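Local coordinates for protein short-chain dehydrogenase/reductase SDR (Paraburkholderia phymatum, PDB 5VA8) that binds NADP and probably catalyses an NADP(H)-dependent oxidation or reduction, as other Rossmann-fold short-chain dehydrogenases/reductases do, at residues Cys31-Ala36 and Arg60-Val65; Cys240-Ser245 and Gln254-Asp259; Gly98-Gly103 and Ile114-Ala119; Ile146-Ser149 and Pro154-Val157. All coordinates share one frame; numbering follows the deposited sequence. Where two conformers were deposited one is given.

Contact 1: Cys31-Ala36 and Arg60-Val65; sequences CAEALA and RANAGV
Ala36, near the end of helix 26-37, comes against Ala63, the last helical residue of helix 49-63, with their CA atoms 5.7 Å apart. Gly64 follows with a positive phi of 68°, a value that glycine adopts without strain, and its N still bonds to Arg60 O as the chain turns out of the helix. That turn carries Val65 back toward Ala36. Small residues suit so close a meeting: Ala36 CB touches Ala63 CB at 3.6 Å, with no longer side chain to hold the backbones apart. Val65 closes round the same alanine with both branches, CG2 lying 3.8 Å from Ala36 CB and CG1 resting against Ala36 O at 3.5 Å. One water donates to Ala36 O (2.9 Å) and to Ala63 O (2.8 Å), tying together two carbonyls at the ends of their helices. On the more open side, Glu33 and Asn62 meet only loosely. Their carboxylate and amide planes are 17° apart, with OE1 of Glu33 at 3.7 Å from ND2 of Asn62, while Glu33 OE2 forms a salt bridge with Arg29. This is packing between successive helices of the beta-alpha-beta-alpha-beta unit that begins a Rossmann fold, whose strand 41-46 links the two.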
# COMPACT_ATOMS: atom_id res chain seq x y z
N CYS A 31 -25.43 8.88 4.55
CA CYS A 31 -25.47 7.49 5.00
C CYS A 31 -26.81 7.16 5.65
O CYS A 31 -27.39 6.10 5.39
CB CYS A 31 -24.33 7.20 5.98
SG CYS A 31 -22.69 7.29 5.22
N ALA A 32 -27.30 8.06 6.51
CA ALA A 32 -28.58 7.81 7.17
C ALA A 32 -29.71 7.68 6.16
O ALA A 32 -30.55 6.79 6.28
CB ALA A 32 -28.89 8.93 8.16
N GLU A 33 -29.75 8.57 5.16
CA GLU A 33 -30.81 8.51 4.15
C GLU A 33 -30.73 7.22 3.35
O GLU A 33 -31.76 6.62 3.02
CB GLU A 33 -30.73 9.72 3.22
CG GLU A 33 -30.93 11.04 3.97
CD GLU A 33 -31.43 12.17 3.09
OE1 GLU A 33 -32.56 12.04 2.55
OE2 GLU A 33 -30.71 13.19 2.94
N ALA A 34 -29.52 6.78 3.00
CA ALA A 34 -29.38 5.58 2.18
C ALA A 34 -29.77 4.34 2.96
O ALA A 34 -30.43 3.44 2.41
CB ALA A 34 -27.96 5.47 1.65
N LEU A 35 -29.39 4.26 4.24
CA LEU A 35 -29.80 3.13 5.07
C LEU A 35 -31.31 3.13 5.27
O LEU A 35 -31.97 2.09 5.12
CB LEU A 35 -29.07 3.16 6.41
CG LEU A 35 -27.56 2.91 6.33
CD1 LEU A 35 -26.87 3.25 7.65
CD2 LEU A 35 -27.27 1.46 5.93
N ALA A 36 -31.90 4.29 5.59
CA ALA A 36 -33.35 4.36 5.75
C ALA A 36 -34.07 3.94 4.47
O ALA A 36 -35.13 3.30 4.54
CB ALA A 36 -33.76 5.78 6.16
N ARG A 60 -37.98 10.47 8.12
CA ARG A 60 -39.27 9.85 8.44
C ARG A 60 -40.22 9.94 7.26
O ARG A 60 -40.86 8.95 6.88
CB ARG A 60 -39.90 10.53 9.65
CG ARG A 60 -39.57 9.88 10.95
CD ARG A 60 -40.23 10.60 12.13
NE ARG A 60 -39.30 10.55 13.24
CZ ARG A 60 -38.69 11.61 13.77
NH1 ARG A 60 -38.96 12.84 13.33
NH2 ARG A 60 -37.83 11.42 14.76
N ALA A 61 -40.36 11.14 6.69
CA ALA A 61 -41.29 11.34 5.59
C ALA A 61 -40.84 10.59 4.34
O ALA A 61 -41.67 10.03 3.62
CB ALA A 61 -41.45 12.83 5.30
N ASN A 62 -39.53 10.55 4.09
CA ASN A 62 -39.02 9.93 2.87
C ASN A 62 -39.07 8.41 2.94
O ASN A 62 -39.41 7.75 1.95
CB ASN A 62 -37.57 10.37 2.62
CG ASN A 62 -37.46 11.81 2.16
OD1 ASN A 62 -38.45 12.42 1.75
ND2 ASN A 62 -36.25 12.35 2.22
N ALA A 63 -38.73 7.84 4.09
CA ALA A 63 -38.42 6.42 4.16
C ALA A 63 -39.43 5.59 4.94
O ALA A 63 -39.47 4.37 4.75
CB ALA A 63 -37.03 6.21 4.78
N GLY A 64 -40.23 6.20 5.81
CA GLY A 64 -41.21 5.43 6.55
C GLY A 64 -40.64 4.47 7.55
O GLY A 64 -41.32 3.51 7.93
N VAL A 65 -39.40 4.67 7.98
CA VAL A 65 -38.78 3.85 9.00
C VAL A 65 -38.85 4.61 10.33
O VAL A 65 -39.22 5.78 10.38
CB VAL A 65 -37.32 3.50 8.65
CG1 VAL A 65 -37.24 2.83 7.28
CG2 VAL A 65 -36.46 4.75 8.68
O HOH W 1 -37.66 2.90 3.29

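Contact 2: Cys240-Ser245 and Gln254-Asp259; sequences CAFLCS and QNWLID
Phe242 and Leu243 reach Trp256 through different first torsions: CG of Phe242 points away from its own backbone N (chi1 -176°), whereas CG of Leu243 sits beside the N and opposite the carbonyl carbon (chi1 -76°). The contact joins the last helix, 233-243, to the last strand, 255-258, at the edge of the parallel Rossmann sheet within this chain. Leu243 and Trp256 extend in opposing directions and overlap along their lengths, which spreads the branched leucine across the benzene half of the indole. Its CD2 stands over one face, 3.6 Å from the centroid of the six-membered ring and 10° off the ring normal, a CH-pi contact, while CG packs 3.6 Å from Trp256 CZ3. Phe242 approaches elsewhere, its side chain crossing the indole at about a right angle, with CD2 in the indole plane at the edge, 3.7 Å from Trp256 CH2. Large apolar groups fit because this region is buried between subunits: Trp256 stacks on Trp256 of the second subunit, and Phe242 meets Phe242 of that subunit. Where the chain leaves the helix, Phe242 O accepts two bonds, one from Ser245 N at 3.0 Å and one from Ser245 OG, which approaches a lone pair in the carbonyl plane at 2.7 Å.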
# COMPACT_ATOMS: atom_id res chain seq x y z
N CYS A 240 -21.93 3.28 1.50
CA CYS A 240 -22.09 2.85 2.88
C CYS A 240 -23.17 1.77 3.00
O CYS A 240 -22.98 0.75 3.66
CB CYS A 240 -22.44 4.05 3.75
SG CYS A 240 -22.63 3.67 5.51
N ALA A 241 -24.31 1.99 2.34
CA ALA A 241 -25.40 1.01 2.42
C ALA A 241 -24.97 -0.33 1.85
O ALA A 241 -25.31 -1.38 2.40
CB ALA A 241 -26.65 1.54 1.71
N PHE A 242 -24.21 -0.32 0.74
CA PHE A 242 -23.75 -1.60 0.21
C PHE A 242 -22.86 -2.33 1.22
O PHE A 242 -23.02 -3.54 1.43
CB PHE A 242 -23.01 -1.42 -1.11
CG PHE A 242 -22.62 -2.73 -1.72
CD1 PHE A 242 -23.56 -3.47 -2.42
CD2 PHE A 242 -21.37 -3.28 -1.49
CE1 PHE A 242 -23.23 -4.72 -2.96
CE2 PHE A 242 -21.04 -4.53 -2.02
CZ PHE A 242 -21.97 -5.24 -2.75
N LEU A 243 -21.92 -1.61 1.85
CA LEU A 243 -21.08 -2.25 2.87
C LEU A 243 -21.92 -2.80 4.01
O LEU A 243 -21.56 -3.83 4.61
CB LEU A 243 -20.06 -1.26 3.43
CG LEU A 243 -18.85 -0.95 2.55
CD1 LEU A 243 -18.05 0.19 3.17
CD2 LEU A 243 -17.97 -2.18 2.35
N CYS A 244 -23.03 -2.15 4.31
CA CYS A 244 -23.86 -2.60 5.42
C CYS A 244 -24.80 -3.73 5.05
O CYS A 244 -25.51 -4.23 5.93
CB CYS A 244 -24.67 -1.42 5.97
SG CYS A 244 -23.66 -0.16 6.79
N SER A 245 -24.80 -4.16 3.79
CA SER A 245 -25.78 -5.11 3.29
C SER A 245 -25.37 -6.55 3.55
O SER A 245 -24.23 -6.86 3.93
CB SER A 245 -25.99 -4.92 1.79
OG SER A 245 -24.90 -5.49 1.07
N GLN A 254 -11.33 -3.38 5.03
CA GLN A 254 -11.01 -2.72 3.77
C GLN A 254 -11.19 -1.21 3.87
O GLN A 254 -12.06 -0.71 4.59
CB GLN A 254 -11.88 -3.26 2.63
CG GLN A 254 -11.64 -4.76 2.38
CD GLN A 254 -10.15 -5.12 2.31
OE1 GLN A 254 -9.41 -4.60 1.46
NE2 GLN A 254 -9.70 -5.98 3.22
N ASN A 255 -10.33 -0.50 3.14
CA ASN A 255 -10.36 0.95 3.05
C ASN A 255 -10.85 1.29 1.65
O ASN A 255 -10.11 1.16 0.68
CB ASN A 255 -8.97 1.52 3.33
CG ASN A 255 -8.61 1.38 4.78
OD1 ASN A 255 -9.03 2.18 5.61
ND2 ASN A 255 -7.86 0.33 5.12
N TRP A 256 -12.11 1.72 1.55
CA TRP A 256 -12.72 2.04 0.26
C TRP A 256 -12.55 3.53 0.01
O TRP A 256 -13.19 4.35 0.67
CB TRP A 256 -14.20 1.67 0.25
CG TRP A 256 -14.50 0.24 -0.12
CD1 TRP A 256 -13.62 -0.79 -0.20
CD2 TRP A 256 -15.78 -0.29 -0.47
NE1 TRP A 256 -14.28 -1.95 -0.59
CE2 TRP A 256 -15.61 -1.66 -0.76
CE3 TRP A 256 -17.06 0.27 -0.57
CZ2 TRP A 256 -16.67 -2.48 -1.14
CZ3 TRP A 256 -18.11 -0.56 -0.96
CH2 TRP A 256 -17.91 -1.91 -1.23
N LEU A 257 -11.69 3.88 -0.94
CA LEU A 257 -11.45 5.27 -1.29
C LEU A 257 -12.44 5.68 -2.37
O LEU A 257 -12.53 5.04 -3.43
CB LEU A 257 -10.01 5.43 -1.77
CG LEU A 257 -9.53 6.79 -2.23
CD1 LEU A 257 -9.57 7.79 -1.09
CD2 LEU A 257 -8.12 6.64 -2.80
N ILE A 258 -13.20 6.74 -2.11
CA ILE A 258 -14.23 7.23 -3.03
C ILE A 258 -13.83 8.67 -3.35
O ILE A 258 -14.20 9.60 -2.62
CB ILE A 258 -15.64 7.15 -2.43
CG1 ILE A 258 -15.92 5.74 -1.92
CG2 ILE A 258 -16.69 7.51 -3.47
CD1 ILE A 258 -17.34 5.55 -1.45
N ASP A 259 -13.05 8.84 -4.43
CA ASP A 259 -12.40 10.13 -4.65
C ASP A 259 -12.28 10.52 -6.12
O ASP A 259 -11.51 11.45 -6.43
CB ASP A 259 -11.01 10.14 -3.99
CG ASP A 259 -9.96 9.34 -4.78
OD1 ASP A 259 -10.31 8.50 -5.63
OD2 ASP A 259 -8.76 9.57 -4.53

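Contact 3: Gly98-Gly103 and Ile114-Ala119; sequences GGPPPG and IRALEA. With NAP (NADP nicotinamide-adenine-dinucleotide phosphate), chain E.
The loop that sets Gly98 and Pro100 against Ala119 and Ala116 of helix 110-138 is odd in composition: two glycines run straight into three prolines, and a third glycine closes the segment. The prolines have the backbone angles of a polyproline II conformation, phi near -77°, so the loop leaves the cofactor as a stiff, extended chain. It meets the helix at two small points. Pro100 CB packs on Ala116 CB at 4.0 Å, and Gly98 O faces Ala119 CB at 4.1 Å. Alanine suits both helix positions, because a single methyl lets the loop lie close along the helix; the CA atoms of Pro100 and Ala116 are 5.6 Å apart.

Smallness matters on the cofactor side too: the glycines turn bare backbone to NADP. Gly98 N is 3.1 Å from N7A of the adenine, and Gly99 N is 3.2 Å from O3D of the nicotinamide ribose; with no side chain on either residue, the cofactor can come right up to the main chain. Gly98 O also accepts a hydrogen bond from Asn120 ND2, which fixes the loop to the helix just beyond Ala119. Pro100 belongs to the pocket of the bound phosphine and packs on Leu160, Ser161 and Arg165 of helix 159-179. Between the two alanines, Leu117 packs on Leu117 of the third subunit.

Asn95 to Gly98 match the NNAG motif of short-chain dehydrogenases. The chemistry implies a division of labour: apolar alanine-proline contacts back the loop, while the backbone N atoms of Gly98 and Gly99 face the adenine and the ribose, and Gly98 O is held by Asn120.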
# COMPACT_ATOMS: atom_id res chain seq x y z
N GLY A 98 -17.09 15.65 13.45
CA GLY A 98 -16.43 16.75 12.78
C GLY A 98 -14.92 16.57 12.79
O GLY A 98 -14.35 16.06 13.76
N GLY A 99 -14.28 17.00 11.70
CA GLY A 99 -12.86 16.84 11.54
C GLY A 99 -12.07 17.99 12.15
O GLY A 99 -12.63 19.00 12.60
N PRO A 100 -10.75 17.84 12.19
CA PRO A 100 -9.91 18.83 12.88
C PRO A 100 -9.69 20.07 12.04
O PRO A 100 -9.93 20.08 10.83
CB PRO A 100 -8.59 18.08 13.11
CG PRO A 100 -8.55 17.06 12.00
CD PRO A 100 -9.98 16.69 11.69
N PRO A 101 -9.25 21.16 12.67
CA PRO A 101 -8.97 22.39 11.94
C PRO A 101 -7.68 22.27 11.15
O PRO A 101 -6.79 21.48 11.50
CB PRO A 101 -8.82 23.42 13.07
CG PRO A 101 -8.26 22.61 14.18
CD PRO A 101 -8.99 21.30 14.11
N PRO A 102 -7.54 23.06 10.10
CA PRO A 102 -6.28 23.12 9.36
C PRO A 102 -5.22 23.94 10.07
O PRO A 102 -5.50 24.77 10.94
CB PRO A 102 -6.68 23.80 8.05
CG PRO A 102 -7.78 24.73 8.47
CD PRO A 102 -8.56 23.95 9.51
N GLY A 103 -3.97 23.71 9.67
CA GLY A 103 -2.88 24.53 10.16
C GLY A 103 -1.54 23.95 9.76
O GLY A 103 -1.45 22.83 9.26
N ILE A 114 -4.74 16.17 21.07
CA ILE A 114 -5.65 15.35 21.87
C ILE A 114 -7.07 15.48 21.35
O ILE A 114 -7.79 14.48 21.23
CB ILE A 114 -5.56 15.74 23.36
CG1 ILE A 114 -4.15 15.50 23.89
CG2 ILE A 114 -6.58 14.95 24.17
CD1 ILE A 114 -3.74 14.04 23.91
N ARG A 115 -7.50 16.70 21.02
CA ARG A 115 -8.86 16.88 20.53
C ARG A 115 -9.08 16.14 19.21
O ARG A 115 -10.14 15.54 19.00
CB ARG A 115 -9.18 18.37 20.40
CG ARG A 115 -9.18 19.09 21.74
CD ARG A 115 -9.29 20.58 21.57
NE ARG A 115 -10.59 20.99 21.04
CZ ARG A 115 -10.91 22.24 20.76
NH1 ARG A 115 -10.03 23.21 20.97
NH2 ARG A 115 -12.11 22.53 20.28
N ALA A 116 -8.10 16.19 18.30
CA ALA A 116 -8.27 15.49 17.03
C ALA A 116 -8.29 13.98 17.26
O ALA A 116 -9.11 13.28 16.67
CB ALA A 116 -7.16 15.86 16.05
N LEU A 117 -7.40 13.49 18.12
CA LEU A 117 -7.38 12.07 18.44
C LEU A 117 -8.68 11.63 19.11
O LEU A 117 -9.23 10.58 18.78
CB LEU A 117 -6.17 11.77 19.33
CG LEU A 117 -4.84 11.84 18.57
CD1 LEU A 117 -3.67 11.93 19.53
CD2 LEU A 117 -4.70 10.61 17.69
N GLU A 118 -9.21 12.43 20.04
CA GLU A 118 -10.48 12.08 20.66
C GLU A 118 -11.60 12.01 19.63
O GLU A 118 -12.36 11.03 19.58
CB GLU A 118 -10.84 13.08 21.76
CG GLU A 118 -9.93 13.05 22.97
CD GLU A 118 -10.25 11.91 23.93
OE1 GLU A 118 -9.49 11.75 24.92
OE2 GLU A 118 -11.26 11.19 23.72
N ALA A 119 -11.72 13.04 18.79
CA ALA A 119 -12.86 13.11 17.88
C ALA A 119 -12.80 12.04 16.80
O ALA A 119 -13.82 11.41 16.49
CB ALA A 119 -12.94 14.50 17.23
PA NAP E . -20.75 18.51 7.36
O1A NAP E . -21.52 18.65 6.10
O2A NAP E . -20.36 19.80 8.04
O5B NAP E . -21.64 17.61 8.34
C5B NAP E . -21.14 17.31 9.65
C4B NAP E . -22.29 16.73 10.43
O4B NAP E . -21.77 16.17 11.66
C3B NAP E . -23.35 17.74 10.87
O3B NAP E . -24.61 17.09 10.97
C2B NAP E . -22.84 18.15 12.25
O2B NAP E . -23.92 18.76 13.00
C1B NAP E . -22.37 16.79 12.77
N9A NAP E . -21.36 16.86 13.82
C8A NAP E . -20.12 17.43 13.74
N7A NAP E . -19.37 17.25 14.80
C5A NAP E . -20.19 16.51 15.65
C6A NAP E . -19.99 16.01 16.95
N6A NAP E . -18.86 16.18 17.65
N1A NAP E . -21.00 15.33 17.53
C2A NAP E . -22.13 15.16 16.83
N3A NAP E . -22.44 15.59 15.60
C4A NAP E . -21.42 16.26 15.06
O3 NAP E . -19.41 17.67 7.12
PN NAP E . -19.03 16.48 6.12
O1N NAP E . -20.17 15.55 6.00
O2N NAP E . -18.47 17.09 4.89
O5D NAP E . -17.84 15.81 6.94
C5D NAP E . -18.06 14.64 7.76
C4D NAP E . -16.69 14.13 8.14
O4D NAP E . -16.01 13.71 6.94
C3D NAP E . -15.77 15.15 8.82
O3D NAP E . -14.94 14.51 9.79
C2D NAP E . -14.92 15.65 7.65
O2D NAP E . -13.66 16.19 8.03
C1D NAP E . -14.76 14.34 6.89
N1N NAP E . -14.38 14.50 5.47
C2N NAP E . -15.07 15.34 4.68
C3N NAP E . -14.75 15.45 3.34
C7N NAP E . -15.45 16.33 2.36
O7N NAP E . -14.84 16.69 1.33
N7N NAP E . -16.65 16.81 2.68
C4N NAP E . -13.75 14.61 2.84
C5N NAP E . -13.05 13.77 3.68
C6N NAP E . -13.37 13.74 5.01
P2B NAP E . -23.63 19.67 14.29
O1X NAP E . -23.14 18.75 15.36
O2X NAP E . -22.59 20.72 13.91
O3X NAP E . -25.00 20.31 14.60

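Contact 4: Ile146-Ser149 and Pro154-Val157; sequences ITSS and PIDV. With TCE (3,3',3''-phosphanetriyltripropanoic acid), chain F; NAP (NADP nicotinamide-adenine-dinucleotide phosphate), chain E.
Ser148 and Ser149 each hold a flat carboxylate of the bound phosphine, and CD1 of Ile155 packs against both hydroxyls. Ser148 OG donates to O15 at 2.7 Å and Ser149 OG to O12 at 2.7 Å, both hydroxyls standing tilted out of their carboxylate planes. The nicotinamide ring is the other flat group. The phosphorus of the ligand lies over C4N on one face, at a distance too short to interpret with confidence, while Thr147 O comes 3.4 Å from C6N, displaced toward the other face. Torsions direct the two serines differently: OG of Ser148 extends opposite its backbone N (chi1 179°), that of Ser149 lies between N and the carbonyl carbon (chi1 72°). Ile155 CD1 is 4.0 Å from Ser148 OG and 3.9 Å from Ser149 OG, and it also rests 3.8 Å from C2 of the ligand, an apolar tip suited to the propionate methylenes. Ser161 OG, Arg165 NH2 and Arg221 NH2 also hydrogen-bond the ligand; Ser161 and Arg165 have the spacing of the classical YxxxK pair, but serine and arginine replace its tyrosine and lysine. Two serine hydroxyls, each on its own carboxylate, guanidinium groups and an apolar methyl against the ligand's methylenes are consistent with a substrate pocket able to receive an acidic molecule.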
# COMPACT_ATOMS: atom_id res chain seq x y z
N ILE A 146 -16.27 6.58 8.71
CA ILE A 146 -16.00 7.64 7.74
C ILE A 146 -14.66 8.26 8.12
O ILE A 146 -14.53 8.84 9.21
CB ILE A 146 -17.11 8.69 7.72
CG1 ILE A 146 -18.44 8.08 7.29
CG2 ILE A 146 -16.70 9.88 6.82
CD1 ILE A 146 -19.60 9.07 7.35
N THR A 147 -13.67 8.14 7.23
CA THR A 147 -12.35 8.68 7.53
C THR A 147 -12.02 9.76 6.51
O THR A 147 -12.71 10.78 6.48
CB THR A 147 -11.28 7.57 7.60
OG1 THR A 147 -11.16 6.87 6.35
CG2 THR A 147 -11.65 6.56 8.71
N SER A 148 -11.01 9.54 5.66
CA SER A 148 -10.54 10.59 4.76
C SER A 148 -9.51 10.00 3.82
O SER A 148 -8.79 9.07 4.17
CB SER A 148 -9.91 11.75 5.54
OG SER A 148 -9.43 12.74 4.64
N SER A 149 -9.40 10.62 2.64
CA SER A 149 -8.26 10.34 1.77
C SER A 149 -6.93 10.64 2.45
O SER A 149 -5.89 10.17 1.98
CB SER A 149 -8.37 11.16 0.48
OG SER A 149 -8.10 12.53 0.75
N PRO A 154 -1.15 12.29 2.61
CA PRO A 154 -1.39 13.38 3.56
C PRO A 154 -1.88 14.63 2.86
O PRO A 154 -1.44 14.97 1.76
CB PRO A 154 -0.00 13.60 4.19
CG PRO A 154 0.97 13.10 3.14
CD PRO A 154 0.27 11.90 2.55
N ILE A 155 -2.80 15.32 3.52
CA ILE A 155 -3.33 16.58 3.03
C ILE A 155 -2.51 17.69 3.68
O ILE A 155 -2.34 17.69 4.90
CB ILE A 155 -4.82 16.71 3.35
CG1 ILE A 155 -5.62 15.62 2.62
CG2 ILE A 155 -5.34 18.11 3.01
CD1 ILE A 155 -7.08 15.58 2.98
N ASP A 156 -1.99 18.61 2.86
CA ASP A 156 -1.01 19.60 3.29
C ASP A 156 -1.35 20.25 4.63
O ASP A 156 -0.57 20.17 5.59
CB ASP A 156 -0.88 20.66 2.18
CG ASP A 156 0.07 21.81 2.55
OD1 ASP A 156 0.88 21.67 3.50
OD2 ASP A 156 0.00 22.86 1.88
N VAL A 157 -2.51 20.89 4.72
CA VAL A 157 -2.81 21.68 5.91
C VAL A 157 -3.60 20.88 6.93
O VAL A 157 -4.02 21.43 7.95
CB VAL A 157 -3.58 22.96 5.54
CG1 VAL A 157 -2.77 23.80 4.57
CG2 VAL A 157 -4.93 22.61 4.95
O16 TCE F . -10.27 15.83 8.03
C14 TCE F . -10.16 15.57 6.80
O15 TCE F . -9.28 14.79 6.39
C5 TCE F . -11.10 16.25 5.80
C2 TCE F . -10.55 16.04 4.40
P TCE F . -11.82 16.59 3.16
C3 TCE F . -12.61 18.17 3.65
C6 TCE F . -11.46 19.17 3.56
C8 TCE F . -11.97 20.50 4.07
O10 TCE F . -11.81 21.51 3.35
O9 TCE F . -12.55 20.57 5.19
C1 TCE F . -11.02 16.70 1.50
C4 TCE F . -10.49 15.31 1.15
C11 TCE F . -9.76 15.43 -0.17
O12 TCE F . -9.28 14.41 -0.74
O13 TCE F . -9.65 16.57 -0.70
PA NAP E . -20.75 18.51 7.36
O1A NAP E . -21.52 18.65 6.10
O2A NAP E . -20.36 19.80 8.04
O5B NAP E . -21.64 17.61 8.34
C5B NAP E . -21.14 17.31 9.65
C4B NAP E . -22.29 16.73 10.43
O4B NAP E . -21.77 16.17 11.66
C3B NAP E . -23.35 17.74 10.87
O3B NAP E . -24.61 17.09 10.97
C2B NAP E . -22.84 18.15 12.25
O2B NAP E . -23.92 18.76 13.00
C1B NAP E . -22.37 16.79 12.77
N9A NAP E . -21.36 16.86 13.82
C8A NAP E . -20.12 17.43 13.74
N7A NAP E . -19.37 17.25 14.80
C5A NAP E . -20.19 16.51 15.65
C6A NAP E . -19.99 16.01 16.95
N6A NAP E . -18.86 16.18 17.65
N1A NAP E . -21.00 15.33 17.53
C2A NAP E . -22.13 15.16 16.83
N3A NAP E . -22.44 15.59 15.60
C4A NAP E . -21.42 16.26 15.06
O3 NAP E . -19.41 17.67 7.12
PN NAP E . -19.03 16.48 6.12
O1N NAP E . -20.17 15.55 6.00
O2N NAP E . -18.47 17.09 4.89
O5D NAP E . -17.84 15.81 6.94
C5D NAP E . -18.06 14.64 7.76
C4D NAP E . -16.69 14.13 8.14
O4D NAP E . -16.01 13.71 6.94
C3D NAP E . -15.77 15.15 8.82
O3D NAP E . -14.94 14.51 9.79
C2D NAP E . -14.92 15.65 7.65
O2D NAP E . -13.66 16.19 8.03
C1D NAP E . -14.76 14.34 6.89
N1N NAP E . -14.38 14.50 5.47
C2N NAP E . -15.07 15.34 4.68
C3N NAP E . -14.75 15.45 3.34
C7N NAP E . -15.45 16.33 2.36
O7N NAP E . -14.84 16.69 1.33
N7N NAP E . -16.65 16.81 2.68
C4N NAP E . -13.75 14.61 2.84
C5N NAP E . -13.05 13.77 3.68
C6N NAP E . -13.37 13.74 5.01
P2B NAP E . -23.63 19.67 14.29
O1X NAP E . -23.14 18.75 15.36
O2X NAP E . -22.59 20.72 13.91
O3X NAP E . -25.00 20.31 14.60

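In the fold
Contacts 2 and 4 are buried, contact 3 is partly buried and contact 1 lies at the surface, yet contacts 1 and 2 adjoin: Cys31 and Leu35 of helix 26-37 pack on Cys240 and Cys244. Contacts 3 and 4, with centres 12 Å apart, both touch NADP, contact 3 at the adenine and the nicotinamide ribose, contact 4 chiefly at the nicotinamide; a probable hydrogen bond from Gly103 N to Val157 O joins them. Leu257 also packs on Ser149, so contact 2 touches contact 4. Chemistry follows place. Contact 1 combines methyl packing with a bridging water, contact 2 is aromatic and faces the second subunit, contact 3 sets bare main chain against the cofactor, and contact 4 uses hydroxyls for a ligand. Contacts 3 and 4 also reach the third subunit.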